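Local coordinates for protein integral membrane indolylacetylinositol arabinosyltransferase EmbB (Mycolicibacterium smegmatis MC2 155, PDB 7BVC) that probably polymerises arabinose into the arabinan of cell-wall arabinogalactan, as a membrane-embedded arabinosyltransferase that binds the drug ethambutol, at residues G791-W796 with L1028-M1033; P994-S999 with L1048-T1053. One frame throughout, in Å; residues are numbered along the deposited sequence.

How the interactions relate
Both interactions lie in the EmbC C-terminal domain, with centres about 9 Å apart. They share one mixed sheet, in which strand 1028-1037 and strand 1047-1053 are antiparallel neighbours. Strand 1047-1053 has strand 996-999 on its other side, and interaction 2 joins these two. Interaction 1 lays the loop 791-796 against strand 1028-1037. Along the chain the segments alternate: 791-796, 994-999, 1028-1033, then 1048-1053. The two contacts meet directly. Asp793 OD1 forms a salt bridge of 2.8 Å with Arg1049 NE, and Ala1030 CB packs on Phe1051 CE1 at 3.6 Å. The loop is thus tied to two adjacent strands of the sheet, by backbone to one and by charge to the other.

Interaction 1: residues G791-W796 with L1028-M1033; sequences GTDYDW and LRASVM
One backbone hydrogen bond fastens the loop to the strand: Tyr794 N donates to Ala1030 O at 3.0 Å. The N-H points fairly straight at the oxygen (153°) and lies in the carbonyl plane. Beside it, Tyr794 and Arg1029 run side by side and point the same way. The tyrosine has CG anti to its backbone N (chi1 173°), and the arginine chain is extended from CG to NE. Arg1029 CD sits over one face of the Tyr794 ring, 4.2 Å from the ring centroid, in a CH-pi contact offset toward the rim. Arg1029 NE reaches Tyr794 CE1 at 3.5 Å, with ring and guanidinium planes turned 37° apart. This is a surface contact in which an irregular loop lies on strand 1028-1037 of the mixed sheet of the C-terminal domain. Asp793 covers Ala1030 and Val1032. Asp793 CB lies 3.6 Å from Ala1030 O, and Asp793 OD2 touches Val1032 CG2. Asp793 OD1 is engaged in a salt bridge with Arg1049 of the neighbouring strand, which anchors the carboxylate. Behind Ala1030, Phe1051 of that same strand packs on the methyl group. Within the loop, Thr792 CG2 lies over the centre of the Trp796 ring, 3.7 Å above its plane.

Interaction 2: residues P994-S999 with L1048-T1053; sequences PKFRIS and LRKFDT
Strands 996-999 and 1047-1053 are antiparallel neighbours in the mixed sheet of the C-terminal domain. The short strand axes come within 4.8 Å. Arg997 and Arg1049 form the hydrogen-bonded pair. Arg1049 N donates to Arg997 O at 3.1 Å, in the carbonyl plane. The return bond, from Arg997 N to Arg1049 O, is weak. Arg1049 O also takes a CA-H...O contact from Phe996 CA, and Phe996 CD1 brings the ring edge to it at 3.2 Å. A further hydrogen bond runs from Phe1051 N, within its strand, to the O of Lys995, the residue just before strand 996-999, at 3.2 Å. Its donor stands above the carbonyl plane, 43° out of it. The outer edge of strand 996-999 pairs with strand 968-970, where the Leu969 backbone is hydrogen-bonded to Phe996 and Ile998.

The two arginines project from the same face of the sheet, and both are buried. Arg997 has CG anti to its backbone N (chi1 177°), and an extended chain carries its guanidinium to a salt bridge with Asp1010. Arg1049 has CG beside its backbone N (chi1 -70°), and its NE is paired with Asp793. The carboxylates would be expected to offset the repulsion between these like charges, whose nearest nitrogens, Arg997 NH2 and Arg1049 NH1, are 4.8 Å apart. The Arg997 side chain is about 14 Å from bound ethambutol. Phe1051 CE2 touches Arg997 CB, and the Pro994 side chain meets that of Phe1051 obliquely, its CG against CD2 and CE2.

Phe996, Ile998, Leu1048 and Lys1050 line the other face. Phe996 and Lys1050 lie side by side, pointing the same way, with Lys1050 CG against ring atom CE1. Leu1048 lies alongside Ile998, with Leu1048 CD1 3.7 Å from Ile998 CG1.

Interaction 1: residues G791-W796 with L1028-M1033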
loop_
_atom_site.group_PDB
_atom_site.type_symbol
_atom_site.label_atom_id
_atom_site.label_comp_id
_atom_site.label_asym_id
_atom_site.label_seq_id
_atom_site.Cartn_x
_atom_site.Cartn_y
_atom_site.Cartn_z
ATOM N N GLY B 791 -0.689 18.924 -13.613
ATOM C CA GLY B 791 -0.768 19.000 -15.060
ATOM C C GLY B 791 -2.138 19.313 -15.623
ATOM O O GLY B 791 -2.556 18.708 -16.615
ATOM N N THR B 792 -2.849 20.254 -15.008
ATOM C CA THR B 792 -4.191 20.590 -15.460
ATOM C C THR B 792 -4.145 21.318 -16.803
ATOM O O THR B 792 -3.096 21.767 -17.271
ATOM C CB THR B 792 -4.904 21.458 -14.427
ATOM O OG1 THR B 792 -4.316 22.763 -14.413
ATOM C CG2 THR B 792 -4.783 20.843 -13.052
ATOM N N ASP B 793 -5.316 21.427 -17.424
ATOM C CA ASP B 793 -5.477 22.149 -18.673
ATOM C C ASP B 793 -5.816 23.609 -18.392
ATOM O O ASP B 793 -5.849 24.059 -17.244
ATOM C CB ASP B 793 -6.555 21.492 -19.528
ATOM C CG ASP B 793 -6.148 20.126 -20.026
ATOM O OD1 ASP B 793 -4.939 19.907 -20.244
ATOM O OD2 ASP B 793 -7.037 19.267 -20.185
ATOM N N TYR B 794 -6.077 24.366 -19.457
ATOM C CA TYR B 794 -6.453 25.763 -19.283
ATOM C C TYR B 794 -7.848 25.888 -18.683
ATOM O O TYR B 794 -8.080 26.735 -17.812
ATOM C CB TYR B 794 -6.381 26.501 -20.619
ATOM C CG TYR B 794 -6.913 27.914 -20.558
ATOM C CD1 TYR B 794 -6.543 28.770 -19.529
ATOM C CD2 TYR B 794 -7.789 28.390 -21.522
ATOM C CE1 TYR B 794 -7.028 30.058 -19.463
ATOM C CE2 TYR B 794 -8.279 29.680 -21.465
ATOM C CZ TYR B 794 -7.895 30.508 -20.433
ATOM O OH TYR B 794 -8.377 31.795 -20.368
ATOM N N ASP B 795 -8.780 25.047 -19.116
ATOM C CA ASP B 795 -10.177 25.190 -18.714
ATOM C C ASP B 795 -10.440 24.798 -17.270
ATOM O O ASP B 795 -11.619 24.751 -16.905
ATOM C CB ASP B 795 -11.072 24.373 -19.647
ATOM C CG ASP B 795 -10.613 22.938 -19.788
ATOM O OD1 ASP B 795 -10.826 22.146 -18.848
ATOM O OD2 ASP B 795 -10.039 22.600 -20.845
ATOM N N TRP B 796 -9.445 24.511 -16.427
ATOM C CA TRP B 796 -9.731 24.305 -15.012
ATOM C C TRP B 796 -10.127 25.606 -14.328
ATOM O O TRP B 796 -10.974 25.598 -13.428
ATOM C CB TRP B 796 -8.519 23.703 -14.303
ATOM C CG TRP B 796 -8.520 22.218 -14.246
ATOM C CD1 TRP B 796 -8.573 21.357 -15.298
ATOM C CD2 TRP B 796 -8.470 21.411 -13.066
ATOM N NE1 TRP B 796 -8.551 20.059 -14.848
ATOM C CE2 TRP B 796 -8.492 20.066 -13.479
ATOM C CE3 TRP B 796 -8.408 21.695 -11.700
ATOM C CZ2 TRP B 796 -8.453 19.008 -12.577
ATOM C CZ3 TRP B 796 -8.371 20.644 -10.806
ATOM C CH2 TRP B 796 -8.392 19.317 -11.247
ATOM N N LEU B 1028 2.885 28.490 -20.673
ATOM C CA LEU B 1028 1.991 28.064 -21.740
ATOM C C LEU B 1028 0.650 27.626 -21.168
ATOM O O LEU B 1028 0.483 27.472 -19.955
ATOM C CB LEU B 1028 2.615 26.924 -22.555
ATOM C CG LEU B 1028 4.023 27.170 -23.100
ATOM C CD1 LEU B 1028 4.691 25.860 -23.463
ATOM C CD2 LEU B 1028 3.985 28.102 -24.294
ATOM N N ARG B 1029 -0.317 27.427 -22.066
ATOM C CA ARG B 1029 -1.647 26.939 -21.718
ATOM C C ARG B 1029 -1.950 25.705 -22.555
ATOM O O ARG B 1029 -1.770 25.725 -23.776
ATOM C CB ARG B 1029 -2.711 28.014 -21.958
ATOM C CG ARG B 1029 -2.733 29.119 -20.920
ATOM C CD ARG B 1029 -3.479 30.337 -21.438
ATOM N NE ARG B 1029 -3.820 31.270 -20.369
ATOM C CZ ARG B 1029 -4.185 32.532 -20.569
ATOM N NH1 ARG B 1029 -4.259 33.015 -21.801
ATOM N NH2 ARG B 1029 -4.478 33.310 -19.537
ATOM N N ALA B 1030 -2.414 24.642 -21.907
ATOM C CA ALA B 1030 -2.624 23.358 -22.560
ATOM C C ALA B 1030 -4.097 23.131 -22.875
ATOM O O ALA B 1030 -4.981 23.486 -22.092
ATOM C CB ALA B 1030 -2.107 22.213 -21.688
ATOM N N SER B 1031 -4.352 22.521 -24.031
ATOM C CA SER B 1031 -5.715 22.219 -24.446
ATOM C C SER B 1031 -5.755 20.856 -25.120
ATOM O O SER B 1031 -4.926 20.560 -25.982
ATOM C CB SER B 1031 -6.255 23.292 -25.398
ATOM O OG SER B 1031 -5.542 23.292 -26.620
ATOM N N VAL B 1032 -6.735 20.036 -24.733
ATOM C CA VAL B 1032 -6.822 18.672 -25.256
ATOM C C VAL B 1032 -7.321 18.694 -26.700
ATOM O O VAL B 1032 -8.086 19.570 -27.117
ATOM C CB VAL B 1032 -7.735 17.818 -24.360
ATOM C CG1 VAL B 1032 -7.853 16.390 -24.873
ATOM C CG2 VAL B 1032 -7.228 17.816 -22.938
ATOM N N MET B 1033 -6.876 17.705 -27.474
ATOM C CA MET B 1033 -7.350 17.486 -28.832
ATOM C C MET B 1033 -8.033 16.128 -28.924
ATOM O O MET B 1033 -7.850 15.257 -28.070
ATOM C CB MET B 1033 -6.206 17.564 -29.853
ATOM C CG MET B 1033 -5.394 18.841 -29.795
ATOM S SD MET B 1033 -4.117 18.874 -31.062
ATOM C CE MET B 1033 -5.118 18.997 -32.539
#

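Interaction 2: residues P994-S999 with L1048-T1053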
loop_
_atom_site.group_PDB
_atom_site.type_symbol
_atom_site.label_atom_id
_atom_site.label_comp_id
_atom_site.label_asym_id
_atom_site.label_seq_id
_atom_site.Cartn_x
_atom_site.Cartn_y
_atom_site.Cartn_z
ATOM N N PRO B 994 8.103 23.931 -25.948
ATOM C CA PRO B 994 7.407 22.889 -26.702
ATOM C C PRO B 994 6.101 23.393 -27.292
ATOM O O PRO B 994 5.551 24.421 -26.889
ATOM C CB PRO B 994 7.152 21.814 -25.643
ATOM C CG PRO B 994 6.984 22.591 -24.390
ATOM C CD PRO B 994 7.897 23.789 -24.496
ATOM N N LYS B 995 5.602 22.636 -28.271
ATOM C CA LYS B 995 4.344 22.952 -28.928
ATOM C C LYS B 995 3.258 21.913 -28.708
ATOM O O LYS B 995 2.077 22.254 -28.826
ATOM C CB LYS B 995 4.561 23.130 -30.439
ATOM C CG LYS B 995 5.856 23.839 -30.779
ATOM C CD LYS B 995 5.739 24.633 -32.063
ATOM C CE LYS B 995 7.011 25.420 -32.329
ATOM N NZ LYS B 995 6.971 26.124 -33.639
ATOM N N PHE B 996 3.615 20.671 -28.390
ATOM C CA PHE B 996 2.648 19.633 -28.073
ATOM C C PHE B 996 3.142 18.857 -26.865
ATOM O O PHE B 996 4.329 18.884 -26.530
ATOM C CB PHE B 996 2.427 18.671 -29.248
ATOM C CG PHE B 996 1.866 19.324 -30.474
ATOM C CD1 PHE B 996 0.500 19.467 -30.633
ATOM C CD2 PHE B 996 2.701 19.781 -31.474
ATOM C CE1 PHE B 996 -0.019 20.063 -31.760
ATOM C CE2 PHE B 996 2.185 20.377 -32.605
ATOM C CZ PHE B 996 0.825 20.518 -32.747
ATOM N N ARG B 997 2.218 18.153 -26.217
ATOM C CA ARG B 997 2.550 17.285 -25.095
ATOM C C ARG B 997 1.868 15.945 -25.304
ATOM O O ARG B 997 0.647 15.888 -25.476
ATOM C CB ARG B 997 2.122 17.900 -23.761
ATOM C CG ARG B 997 2.377 16.993 -22.573
ATOM C CD ARG B 997 1.659 17.472 -21.330
ATOM N NE ARG B 997 1.740 16.491 -20.253
ATOM C CZ ARG B 997 1.011 16.541 -19.143
ATOM N NH1 ARG B 997 1.149 15.605 -18.214
ATOM N NH2 ARG B 997 0.144 17.525 -18.963
ATOM N N ILE B 998 2.654 14.873 -25.285
ATOM C CA ILE B 998 2.148 13.517 -25.458
ATOM C C ILE B 998 2.195 12.807 -24.113
ATOM O O ILE B 998 3.202 12.874 -23.396
ATOM C CB ILE B 998 2.947 12.747 -26.525
ATOM C CG1 ILE B 998 3.010 13.559 -27.816
ATOM C CG2 ILE B 998 2.312 11.401 -26.790
ATOM C CD1 ILE B 998 3.752 12.871 -28.932
ATOM N N SER B 999 1.101 12.139 -23.771
ATOM C CA SER B 999 0.894 11.527 -22.470
ATOM C C SER B 999 0.360 10.114 -22.629
ATOM O O SER B 999 -0.157 9.750 -23.690
ATOM C CB SER B 999 -0.091 12.358 -21.635
ATOM O OG SER B 999 0.424 13.649 -21.374
ATOM N N LEU B 1048 -3.261 13.717 -26.721
ATOM C CA LEU B 1048 -2.415 14.745 -27.306
ATOM C C LEU B 1048 -2.947 16.112 -26.906
ATOM O O LEU B 1048 -4.160 16.324 -26.830
ATOM C CB LEU B 1048 -2.360 14.626 -28.833
ATOM C CG LEU B 1048 -1.438 15.603 -29.560
ATOM C CD1 LEU B 1048 0.012 15.303 -29.236
ATOM C CD2 LEU B 1048 -1.669 15.552 -31.057
ATOM N N ARG B 1049 -2.031 17.040 -26.645
ATOM C CA ARG B 1049 -2.394 18.367 -26.175
ATOM C C ARG B 1049 -1.668 19.425 -26.988
ATOM O O ARG B 1049 -0.637 19.167 -27.614
ATOM C CB ARG B 1049 -2.080 18.537 -24.686
ATOM C CG ARG B 1049 -2.989 17.722 -23.793
ATOM C CD ARG B 1049 -2.849 18.115 -22.338
ATOM N NE ARG B 1049 -3.965 17.618 -21.538
ATOM C CZ ARG B 1049 -4.132 16.344 -21.197
ATOM N NH1 ARG B 1049 -3.255 15.428 -21.584
ATOM N NH2 ARG B 1049 -5.179 15.984 -20.468
ATOM N N LYS B 1050 -2.228 20.628 -26.969
ATOM C CA LYS B 1050 -1.709 21.765 -27.709
ATOM C C LYS B 1050 -1.337 22.864 -26.729
ATOM O O LYS B 1050 -2.081 23.138 -25.781
ATOM C CB LYS B 1050 -2.742 22.280 -28.711
ATOM C CG LYS B 1050 -2.171 22.714 -30.043
ATOM C CD LYS B 1050 -3.281 23.172 -30.970
ATOM C CE LYS B 1050 -2.744 23.545 -32.335
ATOM N NZ LYS B 1050 -1.604 24.494 -32.225
ATOM N N PHE B 1051 -0.184 23.486 -26.961
ATOM C CA PHE B 1051 0.350 24.532 -26.100
ATOM C C PHE B 1051 0.194 25.875 -26.795
ATOM O O PHE B 1051 0.708 26.068 -27.901
ATOM C CB PHE B 1051 1.818 24.272 -25.764
ATOM C CG PHE B 1051 2.017 23.351 -24.603
ATOM C CD1 PHE B 1051 1.223 23.457 -23.479
ATOM C CD2 PHE B 1051 2.991 22.374 -24.637
ATOM C CE1 PHE B 1051 1.403 22.610 -22.410
ATOM C CE2 PHE B 1051 3.173 21.525 -23.571
ATOM C CZ PHE B 1051 2.379 21.643 -22.456
ATOM N N ASP B 1052 -0.512 26.795 -26.147
ATOM C CA ASP B 1052 -0.689 28.151 -26.642
ATOM C C ASP B 1052 0.022 29.128 -25.718
ATOM O O ASP B 1052 -0.051 29.004 -24.491
ATOM C CB ASP B 1052 -2.172 28.508 -26.747
ATOM C CG ASP B 1052 -2.981 27.429 -27.432
ATOM O OD1 ASP B 1052 -3.638 26.636 -26.725
ATOM O OD2 ASP B 1052 -2.955 27.368 -28.679
ATOM N N THR B 1053 0.716 30.091 -26.315
ATOM C CA THR B 1053 1.468 31.062 -25.538
ATOM C C THR B 1053 0.530 32.034 -24.834
ATOM O O THR B 1053 -0.565 32.340 -25.314
ATOM C CB THR B 1053 2.431 31.834 -26.436
ATOM O OG1 THR B 1053 1.693 32.508 -27.462
ATOM C CG2 THR B 1053 3.429 30.889 -27.080
#